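Local coordinates for protein fructose 1-phosphate kinase (PDB 2JG5) that probably phosphorylates fructose 1-phosphate to fructose 1,6-bisphosphate with ATP, and perhaps also tagatose 6-phosphate, as a sugar kinase of the pfkB family, at residues F177-K182 and I215-G220; I15-F20 and L93-E98; T6-I11 and P104-T109; T48-S53 and A286-I291. All blocks are in the same frame, centred on the assembly; numbering follows the deposited sequence.

Interaction 1 (F177-K182 and I215-G220)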
loop_
_atom_site.group_PDB
_atom_site.type_symbol
_atom_site.label_atom_id
_atom_site.label_comp_id
_atom_site.label_asym_id
_atom_site.label_seq_id
_atom_site.Cartn_x
_atom_site.Cartn_y
_atom_site.Cartn_z
ATOM N N PHE A 177 30.218 -6.493 17.386
ATOM C CA PHE A 177 29.626 -7.813 17.576
ATOM C C PHE A 177 28.785 -8.231 16.372
ATOM O O PHE A 177 28.320 -7.394 15.596
ATOM C CB PHE A 177 28.817 -7.920 18.884
ATOM C CG PHE A 177 27.544 -7.115 18.900
ATOM C CD1 PHE A 177 26.338 -7.690 18.516
ATOM C CD2 PHE A 177 27.544 -5.795 19.351
ATOM C CE1 PHE A 177 25.152 -6.954 18.549
ATOM C CE2 PHE A 177 26.369 -5.048 19.392
ATOM C CZ PHE A 177 25.163 -5.630 18.991
ATOM N N ILE A 178 28.637 -9.547 16.224
ATOM C CA ILE A 178 27.620 -10.156 15.368
ATOM C C ILE A 178 26.604 -10.915 16.249
ATOM O O ILE A 178 26.860 -11.151 17.431
ATOM C CB ILE A 178 28.247 -11.086 14.323
ATOM C CG1 ILE A 178 29.224 -12.063 15.003
ATOM C CG2 ILE A 178 28.921 -10.245 13.238
ATOM C CD1 ILE A 178 29.634 -13.239 14.152
ATOM N N LYS A 179 25.459 -11.294 15.679
ATOM C CA LYS A 179 24.397 -11.913 16.483
ATOM C C LYS A 179 23.756 -13.178 15.880
ATOM O O LYS A 179 22.568 -13.183 15.565
ATOM C CB LYS A 179 23.322 -10.870 16.852
ATOM C CG LYS A 179 22.470 -11.271 18.052
ATOM C CD LYS A 179 21.263 -10.380 18.275
ATOM C CE LYS A 179 20.205 -10.603 17.215
ATOM N NZ LYS A 179 19.611 -11.973 17.309
ATOM N N PRO A 180 24.527 -14.269 15.740
ATOM C CA PRO A 180 23.892 -15.462 15.188
ATOM C C PRO A 180 22.997 -16.175 16.207
ATOM O O PRO A 180 23.055 -15.894 17.405
ATOM C CB PRO A 180 25.082 -16.348 14.828
ATOM C CG PRO A 180 26.116 -15.992 15.851
ATOM C CD PRO A 180 25.949 -14.504 16.063
ATOM N N ASN A 181 22.160 -17.083 15.730
ATOM C CA ASN A 181 21.466 -17.967 16.664
ATOM C C ASN A 181 22.220 -19.281 16.843
ATOM O O ASN A 181 23.119 -19.614 16.059
ATOM C CB ASN A 181 19.984 -18.173 16.297
ATOM C CG ASN A 181 19.782 -18.594 14.860
ATOM O OD1 ASN A 181 20.328 -19.603 14.398
ATOM N ND2 ASN A 181 18.969 -17.833 14.143
ATOM N N LYS A 182 21.860 -20.006 17.897
ATOM C CA LYS A 182 22.396 -21.334 18.161
ATOM C C LYS A 182 22.341 -22.232 16.910
ATOM O O LYS A 182 23.249 -23.042 16.678
ATOM C CB LYS A 182 21.631 -21.964 19.323
ATOM C CG LYS A 182 22.117 -23.328 19.753
ATOM C CD LYS A 182 20.976 -24.102 20.405
ATOM C CE LYS A 182 21.020 -25.570 20.032
ATOM N NZ LYS A 182 21.070 -25.760 18.550
ATOM N N ILE A 215 27.115 -12.140 20.316
ATOM C CA ILE A 215 25.918 -12.494 21.080
ATOM C C ILE A 215 25.228 -13.643 20.375
ATOM O O ILE A 215 24.951 -13.570 19.180
ATOM C CB ILE A 215 24.930 -11.320 21.230
ATOM C CG1 ILE A 215 25.577 -10.171 21.997
ATOM C CG2 ILE A 215 23.669 -11.777 21.951
ATOM C CD1 ILE A 215 24.777 -8.874 21.934
ATOM N N VAL A 216 24.976 -14.715 21.111
ATOM C CA VAL A 216 24.307 -15.869 20.541
ATOM C C VAL A 216 22.917 -15.968 21.154
ATOM O O VAL A 216 22.763 -16.133 22.374
ATOM C CB VAL A 216 25.102 -17.172 20.739
ATOM C CG1 VAL A 216 24.378 -18.338 20.084
ATOM C CG2 VAL A 216 26.489 -17.041 20.163
ATOM N N SER A 217 21.911 -15.846 20.296
ATOM C CA SER A 217 20.531 -15.879 20.720
ATOM C C SER A 217 20.090 -17.315 20.962
ATOM O O SER A 217 20.315 -18.201 20.133
ATOM C CB SER A 217 19.649 -15.209 19.666
ATOM O OG SER A 217 18.315 -15.066 20.133
ATOM N N LEU A 218 19.472 -17.541 22.113
ATOM C CA LEU A 218 18.976 -18.859 22.481
ATOM C C LEU A 218 17.455 -18.858 22.595
ATOM O O LEU A 218 16.859 -19.792 23.136
ATOM C CB LEU A 218 19.623 -19.324 23.790
ATOM C CG LEU A 218 21.146 -19.210 23.895
ATOM C CD1 LEU A 218 21.593 -19.459 25.334
ATOM C CD2 LEU A 218 21.851 -20.152 22.920
ATOM N N GLY A 219 16.834 -17.803 22.070
ATOM C CA GLY A 219 15.381 -17.654 22.082
ATOM C C GLY A 219 14.881 -17.425 23.492
ATOM O O GLY A 219 15.442 -16.609 24.231
ATOM N N GLY A 220 13.843 -18.165 23.873
ATOM C CA GLY A 220 13.274 -18.053 25.212
ATOM C C GLY A 220 14.162 -18.617 26.313
ATOM O O GLY A 220 13.746 -18.683 27.475
HETATM O O HOH W 1 17.387 -12.638 19.223
#

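Interaction 2 (I15-F20 and L93-E98)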
loop_
_atom_site.group_PDB
_atom_site.type_symbol
_atom_site.label_atom_id
_atom_site.label_comp_id
_atom_site.label_asym_id
_atom_site.label_seq_id
_atom_site.Cartn_x
_atom_site.Cartn_y
_atom_site.Cartn_z
ATOM N N ILE A 15 -3.233 -5.706 8.440
ATOM C CA ILE A 15 -4.641 -5.815 8.092
ATOM C C ILE A 15 -5.332 -6.808 9.015
ATOM O O ILE A 15 -4.962 -7.989 9.075
ATOM C CB ILE A 15 -4.847 -6.243 6.611
ATOM C CG1 ILE A 15 -4.072 -5.318 5.659
ATOM C CG2 ILE A 15 -6.336 -6.254 6.267
ATOM C CD1 ILE A 15 -4.003 -5.817 4.226
ATOM N N PHE A 16 -6.322 -6.317 9.752
ATOM C CA PHE A 16 -7.134 -7.175 10.578
ATOM C C PHE A 16 -8.347 -7.556 9.773
ATOM O O PHE A 16 -9.034 -6.683 9.220
ATOM C CB PHE A 16 -7.553 -6.473 11.870
ATOM C CG PHE A 16 -6.423 -6.262 12.838
ATOM C CD1 PHE A 16 -5.487 -5.247 12.629
ATOM C CD2 PHE A 16 -6.295 -7.070 13.957
ATOM C CE1 PHE A 16 -4.438 -5.053 13.522
ATOM C CE2 PHE A 16 -5.246 -6.881 14.857
ATOM C CZ PHE A 16 -4.318 -5.867 14.640
ATOM N N THR A 17 -8.600 -8.865 9.711
ATOM C CA THR A 17 -9.749 -9.418 9.000
ATOM C C THR A 17 -10.055 -10.806 9.529
ATOM O O THR A 17 -9.142 -11.604 9.767
ATOM C CB THR A 17 -9.530 -9.420 7.450
ATOM O OG1 THR A 17 -10.782 -9.606 6.782
ATOM C CG2 THR A 17 -8.517 -10.483 7.010
ATOM N N ASN A 18 -11.344 -11.077 9.723
ATOM C CA ASN A 18 -11.823 -12.343 10.280
ATOM C C ASN A 18 -12.140 -13.392 9.211
ATOM O O ASN A 18 -12.597 -13.045 8.123
ATOM C CB ASN A 18 -13.070 -12.082 11.132
ATOM C CG ASN A 18 -13.479 -13.283 11.934
ATOM O OD1 ASN A 18 -14.460 -13.961 11.608
ATOM N ND2 ASN A 18 -12.722 -13.575 12.984
ATOM N N ASP A 19 -11.930 -14.671 9.550
ATOM C CA ASP A 19 -12.204 -15.817 8.658
ATOM C C ASP A 19 -11.579 -15.577 7.260
ATOM O O ASP A 19 -12.294 -15.531 6.253
ATOM C CB ASP A 19 -13.727 -16.099 8.529
ATOM C CG ASP A 19 -14.305 -16.975 9.671
ATOM O OD1 ASP A 19 -13.752 -18.058 9.987
ATOM O OD2 ASP A 19 -15.362 -16.596 10.234
ATOM N N PHE A 20 -10.258 -15.412 7.201
ATOM C CA PHE A 20 -9.582 -15.149 5.922
ATOM C C PHE A 20 -9.972 -16.138 4.825
ATOM O O PHE A 20 -9.665 -17.325 4.910
ATOM C CB PHE A 20 -8.061 -15.137 6.076
ATOM C CG PHE A 20 -7.324 -14.857 4.785
ATOM C CD1 PHE A 20 -7.416 -13.610 4.173
ATOM C CD2 PHE A 20 -6.551 -15.849 4.178
ATOM C CE1 PHE A 20 -6.749 -13.350 2.978
ATOM C CE2 PHE A 20 -5.874 -15.599 2.984
ATOM C CZ PHE A 20 -5.969 -14.347 2.383
ATOM N N LEU A 93 -1.328 -10.215 7.568
ATOM C CA LEU A 93 -2.748 -10.546 7.744
ATOM C C LEU A 93 -3.028 -11.140 9.116
ATOM O O LEU A 93 -2.635 -12.277 9.426
ATOM C CB LEU A 93 -3.249 -11.496 6.652
ATOM C CG LEU A 93 -3.139 -11.066 5.190
ATOM C CD1 LEU A 93 -3.671 -12.165 4.293
ATOM C CD2 LEU A 93 -3.872 -9.751 4.933
ATOM N N LYS A 94 -3.717 -10.363 9.937
ATOM C CA LYS A 94 -4.033 -10.806 11.281
ATOM C C LYS A 94 -5.483 -11.275 11.377
ATOM O O LYS A 94 -6.402 -10.464 11.508
ATOM C CB LYS A 94 -3.706 -9.710 12.303
ATOM C CG LYS A 94 -2.238 -9.240 12.271
ATOM C CD LYS A 94 -1.927 -8.235 13.374
ATOM C CE LYS A 94 -1.911 -8.882 14.757
ATOM N NZ LYS A 94 -2.123 -7.877 15.852
ATOM N N THR A 95 -5.666 -12.592 11.265
ATOM C CA THR A 95 -6.936 -13.261 11.557
ATOM C C THR A 95 -6.765 -13.952 12.903
ATOM O O THR A 95 -6.325 -13.330 13.867
ATOM C CB THR A 95 -7.302 -14.316 10.483
ATOM O OG1 THR A 95 -7.208 -13.734 9.180
ATOM C CG2 THR A 95 -8.731 -14.859 10.700
ATOM N N GLY A 96 -7.121 -15.232 12.964
ATOM C CA GLY A 96 -6.694 -16.103 14.052
ATOM C C GLY A 96 -5.265 -16.535 13.767
ATOM O O GLY A 96 -4.483 -16.788 14.680
ATOM N N GLN A 97 -4.930 -16.620 12.486
ATOM C CA GLN A 97 -3.573 -16.927 12.061
ATOM C C GLN A 97 -2.816 -15.646 11.685
ATOM O O GLN A 97 -3.428 -14.615 11.390
ATOM C CB GLN A 97 -3.590 -17.919 10.888
ATOM C CG GLN A 97 -3.915 -19.372 11.283
ATOM C CD GLN A 97 -5.387 -19.717 11.150
ATOM O OE1 GLN A 97 -6.012 -19.446 10.123
ATOM N NE2 GLN A 97 -5.944 -20.340 12.185
ATOM N N GLU A 98 -1.488 -15.714 11.719
ATOM C CA GLU A 98 -0.646 -14.578 11.336
ATOM C C GLU A 98 0.118 -14.896 10.046
ATOM O O GLU A 98 0.978 -15.784 10.005
ATOM C CB GLU A 98 0.309 -14.188 12.468
ATOM C CG GLU A 98 -0.356 -14.090 13.842
ATOM C CD GLU A 98 0.481 -13.326 14.854
ATOM O OE1 GLU A 98 0.979 -13.963 15.810
ATOM O OE2 GLU A 98 0.643 -12.093 14.687
#

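Interaction 3 (T6-I11 and P104-T109)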
loop_
_atom_site.group_PDB
_atom_site.type_symbol
_atom_site.label_atom_id
_atom_site.label_comp_id
_atom_site.label_asym_id
_atom_site.label_seq_id
_atom_site.Cartn_x
_atom_site.Cartn_y
_atom_site.Cartn_z
ATOM N N THR A 6 19.337 -0.052 6.662
ATOM C CA THR A 6 18.285 -0.941 6.196
ATOM C C THR A 6 18.267 -0.821 4.661
ATOM O O THR A 6 17.880 0.201 4.112
ATOM C CB THR A 6 16.878 -0.571 6.804
ATOM O OG1 THR A 6 16.935 -0.566 8.241
ATOM C CG2 THR A 6 15.818 -1.544 6.382
ATOM N N PHE A 7 18.720 -1.871 3.984
ATOM C CA PHE A 7 18.741 -1.923 2.524
ATOM C C PHE A 7 17.359 -1.939 1.875
ATOM O O PHE A 7 17.167 -1.356 0.810
ATOM C CB PHE A 7 19.482 -3.169 2.057
ATOM C CG PHE A 7 20.883 -3.263 2.537
ATOM C CD1 PHE A 7 21.351 -4.445 3.097
ATOM C CD2 PHE A 7 21.750 -2.182 2.419
ATOM C CE1 PHE A 7 22.660 -4.549 3.533
ATOM C CE2 PHE A 7 23.053 -2.277 2.846
ATOM C CZ PHE A 7 23.513 -3.463 3.410
ATOM N N ASN A 8 16.414 -2.627 2.513
ATOM C CA ASN A 8 15.101 -2.841 1.948
ATOM C C ASN A 8 13.983 -2.529 2.974
ATOM O O ASN A 8 13.175 -3.395 3.310
ATOM C CB ASN A 8 15.006 -4.294 1.429
ATOM C CG ASN A 8 13.768 -4.548 0.588
ATOM O OD1 ASN A 8 13.086 -3.616 0.172
ATOM N ND2 ASN A 8 13.470 -5.819 0.340
ATOM N N PRO A 9 13.932 -1.281 3.474
ATOM C CA PRO A 9 12.909 -0.935 4.462
ATOM C C PRO A 9 11.480 -1.134 3.946
ATOM O O PRO A 9 11.246 -1.252 2.735
ATOM C CB PRO A 9 13.166 0.554 4.709
ATOM C CG PRO A 9 13.903 1.018 3.499
ATOM C CD PRO A 9 14.779 -0.118 3.146
ATOM N N SER A 10 10.522 -1.147 4.857
ATOM C CA SER A 10 9.171 -1.475 4.453
ATOM C C SER A 10 8.120 -0.636 5.121
ATOM O O SER A 10 8.301 -0.149 6.238
ATOM C CB SER A 10 8.879 -2.942 4.765
ATOM O OG SER A 10 9.156 -3.208 6.120
ATOM N N ILE A 11 7.012 -0.462 4.420
ATOM C CA ILE A 11 5.771 -0.205 5.111
ATOM C C ILE A 11 5.228 -1.582 5.476
ATOM O O ILE A 11 5.109 -2.483 4.630
ATOM C CB ILE A 11 4.767 0.609 4.275
ATOM C CG1 ILE A 11 5.405 1.924 3.846
ATOM C CG2 ILE A 11 3.479 0.888 5.085
ATOM C CD1 ILE A 11 4.567 2.744 2.902
ATOM N N PRO A 104 9.256 -7.743 -2.921
ATOM C CA PRO A 104 10.633 -7.438 -3.314
ATOM C C PRO A 104 10.947 -5.968 -3.025
ATOM O O PRO A 104 10.041 -5.139 -2.889
ATOM C CB PRO A 104 10.636 -7.685 -4.832
ATOM C CG PRO A 104 9.360 -8.379 -5.141
ATOM C CD PRO A 104 8.392 -7.993 -4.089
ATOM N N GLY A 105 12.212 -5.621 -2.920
ATOM C CA GLY A 105 12.533 -4.204 -2.810
ATOM C C GLY A 105 12.312 -3.449 -4.112
ATOM O O GLY A 105 11.977 -4.050 -5.144
ATOM N N PRO A 106 12.505 -2.123 -4.080
ATOM C CA PRO A 106 12.696 -1.389 -5.330
ATOM C C PRO A 106 13.985 -1.866 -6.021
ATOM O O PRO A 106 14.844 -2.478 -5.369
ATOM C CB PRO A 106 12.876 0.053 -4.859
ATOM C CG PRO A 106 13.340 -0.065 -3.424
ATOM C CD PRO A 106 12.577 -1.238 -2.903
ATOM N N HIS A 107 14.106 -1.606 -7.323
ATOM C CA HIS A 107 15.387 -1.758 -7.988
ATOM C C HIS A 107 16.305 -0.650 -7.526
ATOM O O HIS A 107 15.954 0.536 -7.570
ATOM C CB HIS A 107 15.274 -1.732 -9.514
ATOM C CG HIS A 107 16.598 -1.825 -10.206
ATOM N ND1 HIS A 107 17.300 -3.008 -10.315
ATOM C CD2 HIS A 107 17.362 -0.877 -10.803
ATOM C CE1 HIS A 107 18.435 -2.786 -10.957
ATOM N NE2 HIS A 107 18.498 -1.501 -11.261
ATOM N N ILE A 108 17.484 -1.058 -7.077
ATOM C CA ILE A 108 18.499 -0.137 -6.594
ATOM C C ILE A 108 19.705 -0.231 -7.521
ATOM O O ILE A 108 20.298 -1.316 -7.677
ATOM C CB ILE A 108 18.895 -0.456 -5.118
ATOM C CG1 ILE A 108 17.654 -0.399 -4.216
ATOM C CG2 ILE A 108 19.976 0.515 -4.620
ATOM C CD1 ILE A 108 17.683 -1.339 -3.044
ATOM N N THR A 109 20.049 0.904 -8.135
ATOM C CA THR A 109 21.182 1.005 -9.065
ATOM C C THR A 109 22.510 0.921 -8.311
ATOM O O THR A 109 22.541 1.034 -7.091
ATOM C CB THR A 109 21.150 2.345 -9.839
ATOM O OG1 THR A 109 21.327 3.428 -8.918
ATOM C CG2 THR A 109 19.823 2.523 -10.594
#

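Interaction 4 (T48-S53 and A286-I291)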
loop_
_atom_site.group_PDB
_atom_site.type_symbol
_atom_site.label_atom_id
_atom_site.label_comp_id
_atom_site.label_asym_id
_atom_site.label_seq_id
_atom_site.Cartn_x
_atom_site.Cartn_y
_atom_site.Cartn_z
ATOM N N THR A 48 13.325 4.535 21.990
ATOM C CA THR A 48 12.650 4.135 23.235
ATOM C C THR A 48 13.617 4.185 24.440
ATOM O O THR A 48 13.201 4.425 25.568
ATOM C CB THR A 48 12.052 2.698 23.080
ATOM O OG1 THR A 48 11.111 2.669 21.995
ATOM C CG2 THR A 48 11.356 2.238 24.325
ATOM N N LEU A 49 14.906 3.973 24.179
ATOM C CA LEU A 49 15.930 3.961 25.218
ATOM C C LEU A 49 16.626 5.302 25.360
ATOM O O LEU A 49 17.561 5.438 26.159
ATOM C CB LEU A 49 16.967 2.861 24.946
ATOM C CG LEU A 49 16.467 1.407 24.968
ATOM C CD1 LEU A 49 17.489 0.481 24.306
ATOM C CD2 LEU A 49 16.152 0.951 26.390
ATOM N N ASP A 50 16.159 6.291 24.602
ATOM C CA ASP A 50 16.693 7.665 24.662
ATOM C C ASP A 50 18.062 7.781 23.991
ATOM O O ASP A 50 18.934 8.509 24.465
ATOM C CB ASP A 50 16.786 8.180 26.115
ATOM C CG ASP A 50 15.431 8.428 26.745
ATOM O OD1 ASP A 50 14.528 8.948 26.051
ATOM O OD2 ASP A 50 15.270 8.126 27.949
ATOM N N VAL A 51 18.251 7.054 22.898
ATOM C CA VAL A 51 19.531 7.072 22.212
ATOM C C VAL A 51 19.320 7.407 20.755
ATOM O O VAL A 51 18.568 6.720 20.052
ATOM C CB VAL A 51 20.328 5.747 22.390
ATOM C CG1 VAL A 51 21.610 5.777 21.571
ATOM C CG2 VAL A 51 20.673 5.512 23.870
ATOM N N GLU A 52 19.992 8.473 20.315
ATOM C CA GLU A 52 19.909 8.946 18.939
ATOM C C GLU A 52 20.541 7.978 17.956
ATOM O O GLU A 52 21.431 7.186 18.295
ATOM C CB GLU A 52 20.542 10.334 18.759
ATOM C CG GLU A 52 19.979 11.442 19.648
ATOM C CD GLU A 52 18.485 11.655 19.472
ATOM O OE1 GLU A 52 17.937 11.347 18.384
ATOM O OE2 GLU A 52 17.859 12.146 20.432
ATOM N N SER A 53 20.049 8.052 16.730
ATOM C CA SER A 53 20.574 7.281 15.631
ATOM C C SER A 53 19.964 7.890 14.395
ATOM O O SER A 53 18.921 8.549 14.461
ATOM C CB SER A 53 20.187 5.805 15.748
ATOM O OG SER A 53 18.799 5.628 15.524
ATOM N N ALA A 286 8.916 -2.987 22.149
ATOM C CA ALA A 286 8.692 -2.799 23.577
ATOM C C ALA A 286 8.642 -1.330 23.975
ATOM O O ALA A 286 9.297 -0.484 23.371
ATOM C CB ALA A 286 9.766 -3.518 24.367
ATOM N N THR A 287 7.850 -1.040 25.000
ATOM C CA THR A 287 7.869 0.267 25.634
ATOM C C THR A 287 9.073 0.319 26.577
ATOM O O THR A 287 9.652 -0.722 26.914
ATOM C CB THR A 287 6.557 0.541 26.415
ATOM O OG1 THR A 287 6.404 -0.430 27.460
ATOM C CG2 THR A 287 5.344 0.487 25.477
ATOM N N ARG A 288 9.446 1.532 26.981
ATOM C CA ARG A 288 10.541 1.762 27.920
ATOM C C ARG A 288 10.302 1.077 29.265
ATOM O O ARG A 288 11.220 0.476 29.825
ATOM C CB ARG A 288 10.775 3.270 28.116
ATOM C CG ARG A 288 11.988 3.622 28.996
ATOM C CD ARG A 288 13.286 3.036 28.427
ATOM N NE ARG A 288 14.462 3.369 29.226
ATOM C CZ ARG A 288 15.094 4.543 29.194
ATOM N NH1 ARG A 288 14.673 5.527 28.406
ATOM N NH2 ARG A 288 16.156 4.734 29.968
ATOM N N ASP A 289 9.068 1.164 29.763
ATOM C CA ASP A 289 8.704 0.592 31.061
ATOM C C ASP A 289 8.658 -0.929 31.067
ATOM O O ASP A 289 8.904 -1.546 32.098
ATOM C CB ASP A 289 7.372 1.158 31.564
ATOM C CG ASP A 289 7.459 2.636 31.906
ATOM O OD1 ASP A 289 8.517 3.256 31.629
ATOM O OD2 ASP A 289 6.469 3.172 32.446
ATOM N N ALA A 290 8.331 -1.528 29.922
ATOM C CA ALA A 290 8.396 -2.984 29.779
ATOM C C ALA A 290 9.847 -3.456 29.834
ATOM O O ALA A 290 10.154 -4.472 30.455
ATOM C CB ALA A 290 7.727 -3.440 28.490
ATOM N N ILE A 291 10.727 -2.695 29.188
ATOM C CA ILE A 291 12.154 -2.999 29.150
ATOM C C ILE A 291 12.763 -2.936 30.550
ATOM O O ILE A 291 13.446 -3.872 30.964
ATOM C CB ILE A 291 12.916 -2.054 28.173
ATOM C CG1 ILE A 291 12.520 -2.350 26.716
ATOM C CG2 ILE A 291 14.440 -2.161 28.383
ATOM C CD1 ILE A 291 12.881 -1.245 25.710
#

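Interaction 1 (F177-K182 and I215-G220)
Ile178 and Ile215 begin a ladder of three backbone hydrogen bonds between segments whose end-to-end directions (CA 177 to 182, CA 215 to 218) differ by 20°. Ile215 N gives to Ile178 O at 3.1 Å, Ser217 N to Pro180 O at 3.1 Å, and Lys182 N returns a bond to Ser217 O at 3.3 Å. Lys179 CA also points its hydrogen at Ile215 O, 3.2 Å away, beside Pro180, whose ring nitrogen carries no N-H.

Apolar contacts flank the ladder. Ile215 CD1 sits 3.8 Å above the Phe177 ring plane, displaced toward the CD1-CE1 rim, in a CH-pi contact; Met255 of helix 247-260 touches both side chains. Leu218 CD2 meets Lys182 CB at 4.0 Å, while the Val216 CG1 methyl lies against the backbone N of Lys182.

The polar link is indirect. Lys179 is bent at its last two torsions, and chi4 of 66° turns NZ to a water at 3.0 Å, which also bonds Ser217 OG at 2.8 Å. Lys182 NZ instead forms a salt bridge with Glu186.

Asn181 N-caps helix 182-188, its OD1 taking the N-H of Glu184. Asn181 and Glu184 match the N-x-x-E signature of ribokinase-like enzymes, which in relatives lies at the phosphate and magnesium site; the contact thus joins the edge strand of the central sheet to strand 214-217 beside that motif.

Interaction 2 (I15-F20 and L93-E98)
Ile15 and Phe16 pair in parallel with Leu93 and Lys94, in two central strands of the four-stranded lid sheet that pfkB kinases carry beside their alpha/beta domain. Two backbone hydrogen bonds flank Lys94: its N gives to Ile15 O at 2.8 Å, and its O accepts from Thr17 N at 3.3 Å. The second is the less regular, with its donor 40° out of the carbonyl plane.

Side-chain contacts divide between the two faces of the sheet. On the face of Ile15 and Leu93 the side chains lie side by side, pointing the same way, with CD1 of Ile15 4.0 Å from CD2 of Leu93. The other methyl of Leu93, CD1, stands 3.5 Å above the Phe20 ring plane, over the CE1-CZ rim, in a CH-pi contact. Phe20 reaches it with CG anti to its backbone N (chi1 -179°). This face meets the second subunit, where Ile15 packs on Ile101 and Phe20 on Phe20 of that chain, so the pairing borders a lid-to-lid dimer contact.

On the face of Phe16 and Lys94, the lysine runs alongside the ring: CB lies over it, 4.0 Å above the plane, and NZ ends 3.2 Å from CZ of Phe16.

Past Lys94, the Thr95 side chain takes over from the backbone as donor, meeting backbone atoms of 17-19. Thr95 CG2 touches Asp19 N at 3.4 Å, while Thr95 OG1 donates to Thr17 O at 2.9 Å, tilted 24° from the carbonyl plane.

Interaction 3 (T6-I11 and P104-T109)
Phe7 and Ile108 meet through the backbone of one and the branch end of the other, Phe7 O lying 3.9 Å from Ile108 CD1. The Phe7 ring leads away from this point to Phe58 and Pro136, and because Ile108 also packs on Phe58, the two residues share one apolar neighbour. Ile108 is fixed from its own side by a bond from its N to Ser138 OG.

Asn8 carries most of the contact. CG stands anti to the backbone N (chi1 -169°), and the amide it carries reaches Gly105. OD1 comes within 3.1 Å of Gly105 CA; Gly105 has no side chain in the way, and a CB there would clash with OD1. ND2 lies 3.5 Å from Gly105 N; both are donors, so their nearness is one of contact and not of bonding. OD1 also meets Pro106 CD at 3.9 Å. The Asn8 carbonyl is used elsewhere, accepting from Arg88 NH2, while His107 N is tied to Glu85 OE1, so each segment is held by other partners as well as by this narrow touch of 134 Å².

Past Asn8 the chain turns through Pro9 into strand 10-16, where Ser10 OG bonds Asp12 OD1. The first segment links strand 2-6 of the central sheet to the lid sheet, and the second returns from lid strand 98-102 to helix 110-120. The two crossings probably form part of the hinge between alpha/beta domain and lid, next to the cleft in which pfkB relatives bind sugar; the Asn-Pro-x-x-Asp sequence begun by Asn8 is consistent with that place.

Interaction 4 (T48-S53 and A286-I291)
Asp50 and Arg288 form a salt bridge, Arg288 NH1 standing 2.7 Å from Asp50 OD2. The acceptor lies almost in the guanidinium plane, but NH1 approaches from above the carboxylate, 64° out of its plane, and the two flat groups are turned 71° apart. The other oxygen, OD1 of Asp50, is 4.2 Å from NH1, so the bridge is single-pronged as modelled. The same NH1 gives a weak bond to Thr48 O at 3.4 Å, and Leu49 O lies over one guanidinium face, 4.0 Å from CZ.

Around it, aliphatic carbons lie against backbone polar atoms: CD of Arg288 is 3.2 Å from Thr48 O, and Thr48 CG2 comes within 3.3 Å of Arg288 N. Deeper in, Leu49 and Ile291 cross at about a right angle, CD2 meeting CD1 at 4.0 Å; Cys275 of helix 265-280 touches both.

The second shell sets the two backbones. Helix 38-48 ends in a Schellman motif, with Asp50 taking up positive phi as the chain leaves the last turn. Helix 288-295 begins with Thr287 as N-cap, its OG1 accepting a weak bond from Ala290 N. From that first turn Arg288 extends with CG anti to its backbone N (chi1 -175°), and its NE is held by a salt bridge to Glu292.

The end of one helix is therefore joined to the start of another. With two carboxylates and helix-terminal carbonyls around it, the guanidinium probably balances negative charge and keeps its own, while the exposed position of Asp50 suggests that solvent weakens the pair.

The centre of interaction 1 lies about 12 Å from the centre of the chain and that of interaction 2, the farthest out, about 26 Å from it; none is wholly buried. Interactions 2 and 3 share strand 10-16 at opposite ends, one in the lid sheet and the other at its hinge, and both border the second subunit. Interactions 1 and 4 belong to the alpha/beta domain and both pack on helix 247-260, away from the other chain. Chemistry follows place: strand-like backbone bonds dominate 1 and 2, the first helped by water and the second by a threonine hydroxyl, whereas 3 is van der Waals touch alone and 4 combines a surface ion pair with an apolar floor.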